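Local coordinates for protein MdbA (Actinomyces oris, PDB 4Z7X) that probably catalyses the formation of disulfide bonds in exported proteins, as a thiol-disulfide oxidoreductase linked to the pilus assembly pathway, at residues Lys33-Asp38 / Gly178-Leu183. Sequence-based numbering, arbitrary orientation.
Sequences KQVLSD and GKWVKL. With 3CX ((2S)-3-(cyclohexylamino)-2-hydroxypropane-1-sulfonic acid), chain C.
Val35 rests against the indole of Trp180 where, in this thioredoxin-family fold, the loop leading into edge strand 41-43 packs on the first turns of helix 178-190. This is the tight part of the contact. The two side chains cross at about a right angle, and both valine methyls touch the indole. CG1 of Val35 lies 3.6 Å from NE1 of Trp180. CG2 of Val35 reaches farther round the ring system, 3.9 Å from CE2 of Trp180. CG of Trp180 is anti to the backbone N (chi1 -176°), and the end of the side chain comes nearer the loop than its base does. Met109, Met112 and Leu116 of helix 103-118 also pack on this ring. Its buried NE1 is satisfied by the carbonyl O of Ala39, which pins the indole's rotation. An alanine in place of Trp180 would probably leave the Val35 methyls facing a gap and the Ala39 carbonyl without its donor.

The other half is more open to solvent: Ser37 and Leu183 are both partly exposed, and Leu183 meets backbone here, not another side chain. CB of Asp38 points away from the helix segment; OD1 bonds to OG of Ser40 and OD2 forms a salt bridge with Arg191. Gln34 sits farther along the loop and lies against the cyclohexyl ring of the bound sulfonic acid. At the Leu183 end, both methyls abut one carbonyl oxygen from the same side: O of Ser37 is 3.5 Å from CD2 of Leu183 and 3.6 Å from CD1 of Leu183.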
# COMPACT_ATOMS: atom_id res chain seq x y z
N LYS A 33 -1.11 -6.60 12.62
CA LYS A 33 -0.46 -7.88 12.93
C LYS A 33 0.40 -8.44 11.81
O LYS A 33 1.38 -9.11 12.07
CB LYS A 33 -1.54 -8.91 13.29
CG LYS A 33 -2.29 -8.62 14.58
CD LYS A 33 -3.54 -9.51 14.69
CE LYS A 33 -4.69 -9.00 13.80
NZ LYS A 33 -5.93 -9.85 13.81
N GLN A 34 -0.00 -8.23 10.57
CA GLN A 34 0.73 -8.80 9.44
C GLN A 34 1.76 -7.82 8.85
O GLN A 34 2.42 -8.13 7.88
CB GLN A 34 -0.23 -9.36 8.37
CG GLN A 34 -1.13 -10.49 8.86
CD GLN A 34 -1.68 -11.37 7.75
OE1 GLN A 34 -0.93 -12.08 7.09
NE2 GLN A 34 -3.03 -11.34 7.55
N VAL A 35 1.90 -6.63 9.44
CA VAL A 35 2.88 -5.65 8.98
C VAL A 35 4.28 -6.01 9.46
O VAL A 35 4.50 -6.46 10.58
CB VAL A 35 2.44 -4.20 9.37
CG1 VAL A 35 3.61 -3.24 9.43
CG2 VAL A 35 1.38 -3.71 8.33
N LEU A 36 5.23 -5.75 8.60
CA LEU A 36 6.63 -6.04 8.84
C LEU A 36 7.32 -4.93 9.64
O LEU A 36 6.75 -3.87 9.89
CB LEU A 36 7.33 -6.27 7.52
CG LEU A 36 6.83 -7.44 6.69
CD1 LEU A 36 7.58 -7.49 5.40
CD2 LEU A 36 7.00 -8.75 7.40
N SER A 37 8.58 -5.18 10.01
CA SER A 37 9.30 -4.30 10.91
C SER A 37 9.62 -2.95 10.28
O SER A 37 9.99 -2.01 10.98
CB SER A 37 10.60 -4.97 11.37
OG SER A 37 11.44 -5.25 10.28
N ASP A 38 9.46 -2.86 8.95
CA ASP A 38 9.66 -1.58 8.23
C ASP A 38 8.35 -0.91 7.83
O ASP A 38 8.35 -0.01 7.01
CB ASP A 38 10.57 -1.74 7.02
CG ASP A 38 9.94 -2.55 5.91
OD1 ASP A 38 8.86 -3.16 6.18
OD2 ASP A 38 10.53 -2.60 4.80
N GLY A 178 -1.33 4.91 15.17
CA GLY A 178 -0.33 5.98 15.08
C GLY A 178 1.08 5.49 15.08
O GLY A 178 1.92 6.11 14.47
N LYS A 179 1.35 4.39 15.79
CA LYS A 179 2.70 3.82 15.77
C LYS A 179 3.10 3.32 14.39
O LYS A 179 4.27 3.39 13.98
CB LYS A 179 2.86 2.66 16.77
CG LYS A 179 2.94 3.13 18.21
CD LYS A 179 2.99 1.93 19.17
CE LYS A 179 4.13 0.97 18.94
NZ LYS A 179 4.06 -0.15 19.94
N TRP A 180 2.12 2.83 13.66
CA TRP A 180 2.39 2.35 12.31
C TRP A 180 2.75 3.51 11.39
O TRP A 180 3.67 3.42 10.58
CB TRP A 180 1.15 1.64 11.76
CG TRP A 180 1.32 1.01 10.41
CD1 TRP A 180 2.45 0.52 9.87
CD2 TRP A 180 0.29 0.81 9.45
NE1 TRP A 180 2.19 -0.01 8.62
CE2 TRP A 180 0.86 0.14 8.35
CE3 TRP A 180 -1.07 1.08 9.43
CZ2 TRP A 180 0.14 -0.19 7.22
CZ3 TRP A 180 -1.79 0.75 8.30
CH2 TRP A 180 -1.20 0.10 7.23
N VAL A 181 2.00 4.59 11.49
CA VAL A 181 2.27 5.81 10.72
C VAL A 181 3.70 6.30 11.02
O VAL A 181 4.50 6.56 10.11
CB VAL A 181 1.24 6.90 11.04
CG1 VAL A 181 1.55 8.20 10.34
CG2 VAL A 181 -0.17 6.42 10.71
N LYS A 182 4.05 6.36 12.31
CA LYS A 182 5.37 6.79 12.70
C LYS A 182 6.47 5.85 12.11
O LYS A 182 7.51 6.31 11.63
CB LYS A 182 5.46 6.91 14.24
CG LYS A 182 4.69 8.12 14.77
CD LYS A 182 4.80 8.40 16.28
CE LYS A 182 3.61 7.89 17.11
NZ LYS A 182 2.47 8.85 17.28
N LEU A 183 6.22 4.56 12.13
CA LEU A 183 7.21 3.59 11.65
C LEU A 183 7.42 3.74 10.14
O LEU A 183 8.55 3.63 9.64
CB LEU A 183 6.78 2.16 11.99
CG LEU A 183 7.74 1.06 11.62
CD1 LEU A 183 9.07 1.16 12.38
CD2 LEU A 183 7.10 -0.29 11.96
OAA 3CX C . 0.61 -17.40 0.44
OAB 3CX C . 2.07 -15.48 -0.35
OAC 3CX C . 1.10 -12.75 0.92
OAD 3CX C . 2.30 -16.20 1.86
CAE 3CX C . -2.93 -8.50 3.95
CAF 3CX C . -1.84 -8.76 4.96
CAG 3CX C . -3.49 -9.72 3.23
CAH 3CX C . -0.81 -9.74 4.39
CAI 3CX C . -2.51 -10.72 2.68
CAJ 3CX C . -0.50 -12.93 2.64
CAK 3CX C . 0.19 -14.98 1.40
NAL 3CX C . -0.11 -11.55 2.99
CAM 3CX C . 0.67 -13.62 1.94
CAN 3CX C . -1.09 -10.41 3.05
SAO 3CX C . 1.35 -16.00 0.78